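Local coordinates for MAR1 Ribonuclease (Caenorhabditis elegans, PDB 2B34), which probably acts as a ribonuclease, a hydrolase of the isochorismatase family, at residues T70-E73 with G74-E77; S140-D143 with R144-F148; E162-I165 with L166-G170. All coordinates share one frame; numbering follows the deposited sequence.

Contact 1: T70-E73 with G74-E77; sequences TLKE and GLAE
Two groups approach the carbonyl oxygen of Lys72. Leu75 N donates to Lys72 O over 3.3 Å. Water 1 lies within hydrogen-bonding distance of Lys72 O and Leu75 O, 2.9 Å from each, though it cannot serve every acceptor around it at once. Gly74 N gives a second bond of the i to i+3 kind, to Leu71 O at 3.3 Å. In both backbone bonds the donor stands well above the carbonyl plane, not on a lone pair. Leu75 N also reaches Leu71 O, but that bond is weak. This is a helix finishing in tightened, 3-10-like turns before the chain extends at Leu75.

The Leu75 side chain folds back over the last turn. Its chi1 of -71° lays CG beside the backbone N, over the carbonyls of the turn and 3.5 Å from Leu71 O. CD1 lies 3.9 Å from Lys72 CA, while CD2 rests near Leu71 O. With the branched end cut back to an alanine here, Ile81 would probably lose a hydrophobic partner and a gap would open over the last turn.

Outside the turn, Gly74 O accepts from Arg48 NH1. Leu71 packs on Ile37, Ser40 and Ile44 of helix 33-49. Leu75 meets Thr54 and Val56 of strand 54-59 and Ile81 of strand 81-84, so the end of helix 69-74 lies against one helix and two strands.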
loop_
_atom_site.group_PDB
_atom_site.type_symbol
_atom_site.label_atom_id
_atom_site.label_comp_id
_atom_site.label_asym_id
_atom_site.label_seq_id
_atom_site.Cartn_x
_atom_site.Cartn_y
_atom_site.Cartn_z
ATOM N N THR A 70 31.865 -13.413 4.455
ATOM C CA THR A 70 31.003 -14.442 3.860
ATOM C C THR A 70 30.474 -14.042 2.482
ATOM O O THR A 70 30.369 -14.881 1.592
ATOM C CB THR A 70 29.807 -14.782 4.775
ATOM O OG1 THR A 70 30.265 -14.928 6.124
ATOM C CG2 THR A 70 29.151 -16.083 4.337
ATOM N N LEU A 71 30.147 -12.762 2.317
ATOM C CA LEU A 71 29.632 -12.260 1.044
ATOM C C LEU A 71 30.714 -12.253 -0.033
ATOM O O LEU A 71 30.455 -12.623 -1.181
ATOM C CB LEU A 71 29.016 -10.863 1.210
ATOM C CG LEU A 71 27.828 -10.725 2.176
ATOM C CD1 LEU A 71 27.458 -9.272 2.365
ATOM C CD2 LEU A 71 26.617 -11.528 1.723
ATOM N N LYS A 72 31.921 -11.840 0.353
ATOM C CA LYS A 72 33.080 -11.833 -0.542
ATOM C C LYS A 72 33.462 -13.237 -1.001
ATOM O O LYS A 72 33.889 -13.418 -2.137
ATOM C CB LYS A 72 34.278 -11.160 0.131
ATOM C CG LYS A 72 34.117 -9.664 0.323
ATOM C CD LYS A 72 35.370 -9.028 0.920
ATOM C CE LYS A 72 36.459 -8.837 -0.128
ATOM N NZ LYS A 72 37.636 -8.119 0.433
ATOM N N GLU A 73 33.292 -14.219 -0.113
ATOM C CA GLU A 73 33.574 -15.629 -0.411
ATOM C C GLU A 73 32.754 -16.158 -1.586
ATOM O O GLU A 73 33.219 -17.018 -2.332
ATOM C CB GLU A 73 33.289 -16.506 0.811
ATOM C CG GLU A 73 34.305 -16.417 1.930
ATOM C CD GLU A 73 33.964 -17.340 3.094
ATOM O OE1 GLU A 73 33.928 -18.579 2.898
ATOM O OE2 GLU A 73 33.733 -16.824 4.207
ATOM N N GLY A 74 31.534 -15.650 -1.736
ATOM C CA GLY A 74 30.632 -16.116 -2.791
ATOM C C GLY A 74 30.700 -15.346 -4.098
ATOM O O GLY A 74 30.164 -15.798 -5.114
ATOM N N LEU A 75 31.342 -14.180 -4.078
ATOM C CA LEU A 75 31.383 -13.300 -5.246
ATOM C C LEU A 75 31.962 -13.987 -6.472
ATOM O O LEU A 75 32.955 -14.713 -6.374
ATOM C CB LEU A 75 32.177 -12.026 -4.949
ATOM C CG LEU A 75 31.576 -10.982 -4.009
ATOM C CD1 LEU A 75 32.555 -9.841 -3.836
ATOM C CD2 LEU A 75 30.217 -10.472 -4.506
ATOM N N ALA A 76 31.328 -13.746 -7.620
ATOM C CA ALA A 76 31.826 -14.209 -8.912
ATOM C C ALA A 76 33.248 -13.702 -9.143
ATOM O O ALA A 76 33.635 -12.650 -8.624
ATOM C CB ALA A 76 30.902 -13.763 -10.036
ATOM N N GLU A 77 34.002 -14.458 -9.934
ATOM C CA GLU A 77 35.459 -14.311 -10.053
ATOM C C GLU A 77 36.041 -12.913 -10.317
ATOM O O GLU A 77 37.056 -12.543 -9.712
ATOM C CB GLU A 77 36.003 -15.310 -11.078
ATOM C CG GLU A 77 37.511 -15.472 -11.026
ATOM C CD GLU A 77 37.965 -16.838 -11.481
ATOM O OE1 GLU A 77 37.469 -17.324 -12.520
ATOM O OE2 GLU A 77 38.820 -17.427 -10.787
HETATM O O HOH W 1 35.099 -14.879 -4.363
#

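Contact 2: S140-D143 with R144-F148; sequences SHTD and RHFAF
Thr142 and Phe146 lie side by side, one turn apart, and point the same way. Thr142 CG2 touches the ring of Phe146 at CD2, 4.0 Å away. That methyl is anti to the backbone N of Thr142 (chi1 -58° for OG1), which turns it along the helix to the ring. Thr142 O lies at the edge of the same ring, in its plane, 3.4 Å from Phe146 CD2. One face of the Phe146 ring has His145 ND1 above it, offset toward the rim. Next to this pair, His145 CB rests 3.3 Å from His141 O, and Ala147 CB is 3.2 Å from Asp143 O.

Regular i to i+4 bonds set this spacing. His145 N donates to His141 O at 2.9 Å, and Phe146 N to Thr142 O at 3.1 Å. Ser140 is the N-cap: its OG accepts a weak bond of 3.4 Å from Asp143 N.

The turn opens helix 141-154, the crossover of a beta-alpha-beta unit between strands 128-137 and 157-159.

Arg144 reaches back to the first of these strands. Its CG is anti to the backbone N (chi1 -173°) and the chain stays extended to NE. NE donates to Val136 O, while NH2 is held by Val133 O and Thr191 OG1. Asp143 looks the other way: OD1 is hydrogen-bonded to Thr160 OG1 of the second subunit. Val133 and Val194 of that subunit pack on Phe146 and Thr142 respectively.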
loop_
_atom_site.group_PDB
_atom_site.type_symbol
_atom_site.label_atom_id
_atom_site.label_comp_id
_atom_site.label_asym_id
_atom_site.label_seq_id
_atom_site.Cartn_x
_atom_site.Cartn_y
_atom_site.Cartn_z
ATOM N N SER A 140 16.754 1.533 11.920
ATOM C CA SER A 140 15.394 1.656 12.441
ATOM C C SER A 140 14.380 0.917 11.568
ATOM O O SER A 140 14.445 0.991 10.340
ATOM C CB SER A 140 15.010 3.134 12.519
ATOM O OG SER A 140 13.606 3.284 12.583
ATOM N N HIS A 141 13.441 0.223 12.214
ATOM C CA HIS A 141 12.324 -0.442 11.528
ATOM C C HIS A 141 11.470 0.525 10.701
ATOM O O HIS A 141 11.043 0.189 9.594
ATOM C CB HIS A 141 11.412 -1.156 12.532
ATOM C CG HIS A 141 12.032 -2.353 13.185
ATOM N ND1 HIS A 141 12.106 -2.496 14.554
ATOM C CD2 HIS A 141 12.598 -3.466 12.660
ATOM C CE1 HIS A 141 12.687 -3.646 14.843
ATOM N NE2 HIS A 141 12.998 -4.253 13.712
ATOM N N THR A 142 11.208 1.708 11.258
ATOM C CA THR A 142 10.386 2.725 10.598
ATOM C C THR A 142 11.054 3.217 9.316
ATOM O O THR A 142 10.392 3.360 8.280
ATOM C CB THR A 142 10.069 3.902 11.558
ATOM O OG1 THR A 142 9.395 3.393 12.715
ATOM C CG2 THR A 142 9.173 4.946 10.890
ATOM N N ASP A 143 12.361 3.464 9.393
ATOM C CA ASP A 143 13.159 3.872 8.232
ATOM C C ASP A 143 13.084 2.849 7.096
ATOM O O ASP A 143 12.867 3.218 5.942
ATOM C CB ASP A 143 14.620 4.115 8.642
ATOM C CG ASP A 143 14.830 5.482 9.279
ATOM O OD1 ASP A 143 13.995 6.385 9.058
ATOM O OD2 ASP A 143 15.833 5.657 10.003
ATOM N N ARG A 144 13.259 1.574 7.443
ATOM C CA ARG A 144 13.186 0.455 6.498
ATOM C C ARG A 144 11.787 0.329 5.882
ATOM O O ARG A 144 11.649 0.182 4.662
ATOM C CB ARG A 144 13.555 -0.852 7.213
ATOM C CG ARG A 144 13.671 -2.080 6.302
ATOM C CD ARG A 144 13.753 -3.367 7.116
ATOM N NE ARG A 144 13.890 -4.549 6.261
ATOM C CZ ARG A 144 13.647 -5.797 6.648
ATOM N NH1 ARG A 144 13.227 -6.053 7.883
ATOM N NH2 ARG A 144 13.805 -6.798 5.788
ATOM N N HIS A 145 10.766 0.379 6.737
ATOM C CA HIS A 145 9.370 0.250 6.317
ATOM C C HIS A 145 9.023 1.267 5.237
ATOM O O HIS A 145 8.503 0.912 4.178
ATOM C CB HIS A 145 8.436 0.420 7.523
ATOM C CG HIS A 145 7.002 0.086 7.236
ATOM N ND1 HIS A 145 6.065 1.045 6.906
ATOM C CD2 HIS A 145 6.341 -1.095 7.244
ATOM C CE1 HIS A 145 4.892 0.466 6.715
ATOM N NE2 HIS A 145 5.032 -0.833 6.913
ATOM N N PHE A 146 9.329 2.532 5.503
ATOM C CA PHE A 146 8.990 3.590 4.569
ATOM C C PHE A 146 9.972 3.715 3.416
ATOM O O PHE A 146 9.629 4.283 2.386
ATOM C CB PHE A 146 8.770 4.916 5.304
ATOM C CG PHE A 146 7.467 4.962 6.046
ATOM C CD1 PHE A 146 6.298 5.355 5.395
ATOM C CD2 PHE A 146 7.396 4.567 7.381
ATOM C CE1 PHE A 146 5.076 5.372 6.067
ATOM C CE2 PHE A 146 6.180 4.584 8.064
ATOM C CZ PHE A 146 5.018 4.991 7.405
ATOM N N ALA A 147 11.179 3.169 3.584
ATOM C CA ALA A 147 12.125 3.057 2.474
ATOM C C ALA A 147 11.465 2.284 1.344
ATOM O O ALA A 147 11.474 2.733 0.203
ATOM C CB ALA A 147 13.399 2.365 2.907
ATOM N N PHE A 148 10.870 1.140 1.684
ATOM C CA PHE A 148 10.200 0.282 0.705
ATOM C C PHE A 148 9.027 1.011 0.044
ATOM O O PHE A 148 8.817 0.891 -1.161
ATOM C CB PHE A 148 9.718 -1.021 1.359
ATOM C CG PHE A 148 10.833 -1.918 1.866
ATOM C CD1 PHE A 148 12.040 -2.032 1.175
ATOM C CD2 PHE A 148 10.651 -2.679 3.021
ATOM C CE1 PHE A 148 13.059 -2.871 1.641
ATOM C CE2 PHE A 148 11.663 -3.526 3.495
ATOM C CZ PHE A 148 12.870 -3.623 2.799
#

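Contact 3: E162-I165 with L166-G170; sequences EATI and LGLVG
Glu162 carries its CG anti to the backbone N (chi1 -162°), and Leu166 carries its CG anti to the carbonyl carbon (chi1 -73°). The two chains therefore run side by side and point the same way, one turn apart. The Glu162 chain is extended beyond CG, and both its CG and its OE2 come within 3.9 Å of Leu166 CD1. The leucine methyl thus lies alongside the acid as well as its aliphatic stem. Leu166 CB also rests 3.5 Å from Glu162 O.

Leu168 leans back in the same manner on the other flank. Its CG is 3.3 Å from Thr164 O, and its CD1 is 4.2 Å from Thr164 CG2. Val169 CG2 approaches Ile165 O more loosely, at 3.8 Å.

Three i to i+4 bonds hold the turns. Leu166 N donates to Glu162 O almost straight, with an N-H...O angle of 166°. Gly167 N donates to Ala163 O at 2.9 Å, and Leu168 N donates to Thr164 O at the same length. Gly170, just past the helix, has positive phi, and its N still donates to Leu166 O.

The polar ends are held from outside. Glu162 OE1 forms a salt bridge to Arg139 of the fourth subunit, and OE2 is hydrogen-bonded to His112 of that subunit; together they fix the carboxylate. Thr164 OG1 bonds to Thr160 O, one turn earlier.

Helix 161-169 directly follows 157-159, an outermost strand of the parallel sheet within this chain, and its Glu162 side faces another subunit. Ile165 packs on Leu43 and Ala46 of helix 33-49, Thr164 and Leu168 meet Ile105 of strand 103-109, and Leu166 and Val169 meet Phe177 and Val180 of helix 177-183 respectively.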
loop_
_atom_site.group_PDB
_atom_site.type_symbol
_atom_site.label_atom_id
_atom_site.label_comp_id
_atom_site.label_asym_id
_atom_site.label_seq_id
_atom_site.Cartn_x
_atom_site.Cartn_y
_atom_site.Cartn_z
ATOM N N GLU A 162 13.720 -15.543 -2.924
ATOM C CA GLU A 162 13.249 -16.749 -3.607
ATOM C C GLU A 162 12.462 -16.425 -4.877
ATOM O O GLU A 162 12.612 -17.110 -5.895
ATOM C CB GLU A 162 12.438 -17.653 -2.673
ATOM C CG GLU A 162 12.319 -19.077 -3.199
ATOM C CD GLU A 162 11.372 -19.937 -2.393
ATOM O OE1 GLU A 162 11.717 -20.305 -1.251
ATOM O OE2 GLU A 162 10.286 -20.265 -2.915
ATOM N N ALA A 163 11.624 -15.386 -4.812
ATOM C CA ALA A 163 10.919 -14.898 -5.999
ATOM C C ALA A 163 11.908 -14.531 -7.108
ATOM O O ALA A 163 11.690 -14.862 -8.275
ATOM C CB ALA A 163 10.040 -13.706 -5.653
ATOM N N THR A 164 12.995 -13.860 -6.731
ATOM C CA THR A 164 14.011 -13.414 -7.689
ATOM C C THR A 164 14.803 -14.577 -8.302
ATOM O O THR A 164 14.949 -14.639 -9.527
ATOM C CB THR A 164 14.960 -12.361 -7.064
ATOM O OG1 THR A 164 14.185 -11.278 -6.539
ATOM C CG2 THR A 164 15.936 -11.802 -8.094
ATOM N N ILE A 165 15.292 -15.491 -7.462
ATOM C CA ILE A 165 16.123 -16.619 -7.919
ATOM C C ILE A 165 15.361 -17.479 -8.927
ATOM O O ILE A 165 15.875 -17.796 -10.002
ATOM C CB ILE A 165 16.590 -17.541 -6.745
ATOM C CG1 ILE A 165 17.211 -16.754 -5.581
ATOM C CG2 ILE A 165 17.541 -18.629 -7.246
ATOM C CD1 ILE A 165 18.371 -15.871 -5.930
ATOM N N LEU A 166 14.133 -17.839 -8.561
ATOM C CA LEU A 166 13.272 -18.678 -9.385
ATOM C C LEU A 166 12.716 -17.928 -10.589
ATOM O O LEU A 166 12.441 -18.535 -11.623
ATOM C CB LEU A 166 12.138 -19.269 -8.544
ATOM C CG LEU A 166 12.544 -20.374 -7.564
ATOM C CD1 LEU A 166 11.393 -20.737 -6.659
ATOM C CD2 LEU A 166 13.050 -21.613 -8.312
ATOM N N GLY A 167 12.542 -16.616 -10.442
ATOM C CA GLY A 167 12.128 -15.754 -11.547
ATOM C C GLY A 167 13.186 -15.672 -12.635
ATOM O O GLY A 167 12.862 -15.599 -13.820
ATOM N N LEU A 168 14.454 -15.692 -12.231
ATOM C CA LEU A 168 15.571 -15.660 -13.175
ATOM C C LEU A 168 15.645 -16.906 -14.065
ATOM O O LEU A 168 16.012 -16.803 -15.238
ATOM C CB LEU A 168 16.906 -15.444 -12.446
ATOM C CG LEU A 168 17.198 -14.033 -11.915
ATOM C CD1 LEU A 168 18.231 -14.077 -10.781
ATOM C CD2 LEU A 168 17.648 -13.087 -13.035
ATOM N N VAL A 169 15.292 -18.072 -13.519
ATOM C CA VAL A 169 15.396 -19.332 -14.276
ATOM C C VAL A 169 14.146 -19.692 -15.101
ATOM O O VAL A 169 14.240 -20.411 -16.095
ATOM C CB VAL A 169 15.864 -20.537 -13.400
ATOM C CG1 VAL A 169 17.315 -20.353 -12.968
ATOM C CG2 VAL A 169 14.949 -20.749 -12.188
ATOM N N GLY A 170 12.982 -19.209 -14.668
ATOM C CA GLY A 170 11.750 -19.331 -15.452
ATOM C C GLY A 170 11.045 -20.675 -15.389
ATOM O O GLY A 170 9.842 -20.753 -15.640
#

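All three contacts are local turns. Within one chain none touches another, though Asp143 of contact 2 packs on Glu162 of contact 3 across a subunit interface. Contact 3 is the buried one; contacts 1 and 2 are partly buried. Contacts 1 and 2 sit on opposite sides of the chain's centre, about 28 Å apart between centres. Contacts 1 and 3 both pack on helix 33-49. Contact 1, untouched by other subunits, is a helix end with i to i+3 bonds and a water between two carbonyls. Contacts 2 and 3 keep regular helical bonds and send acids into subunit interfaces. Contact 2 is a capped helix start with an aromatic ring; contact 3 is mostly aliphatic.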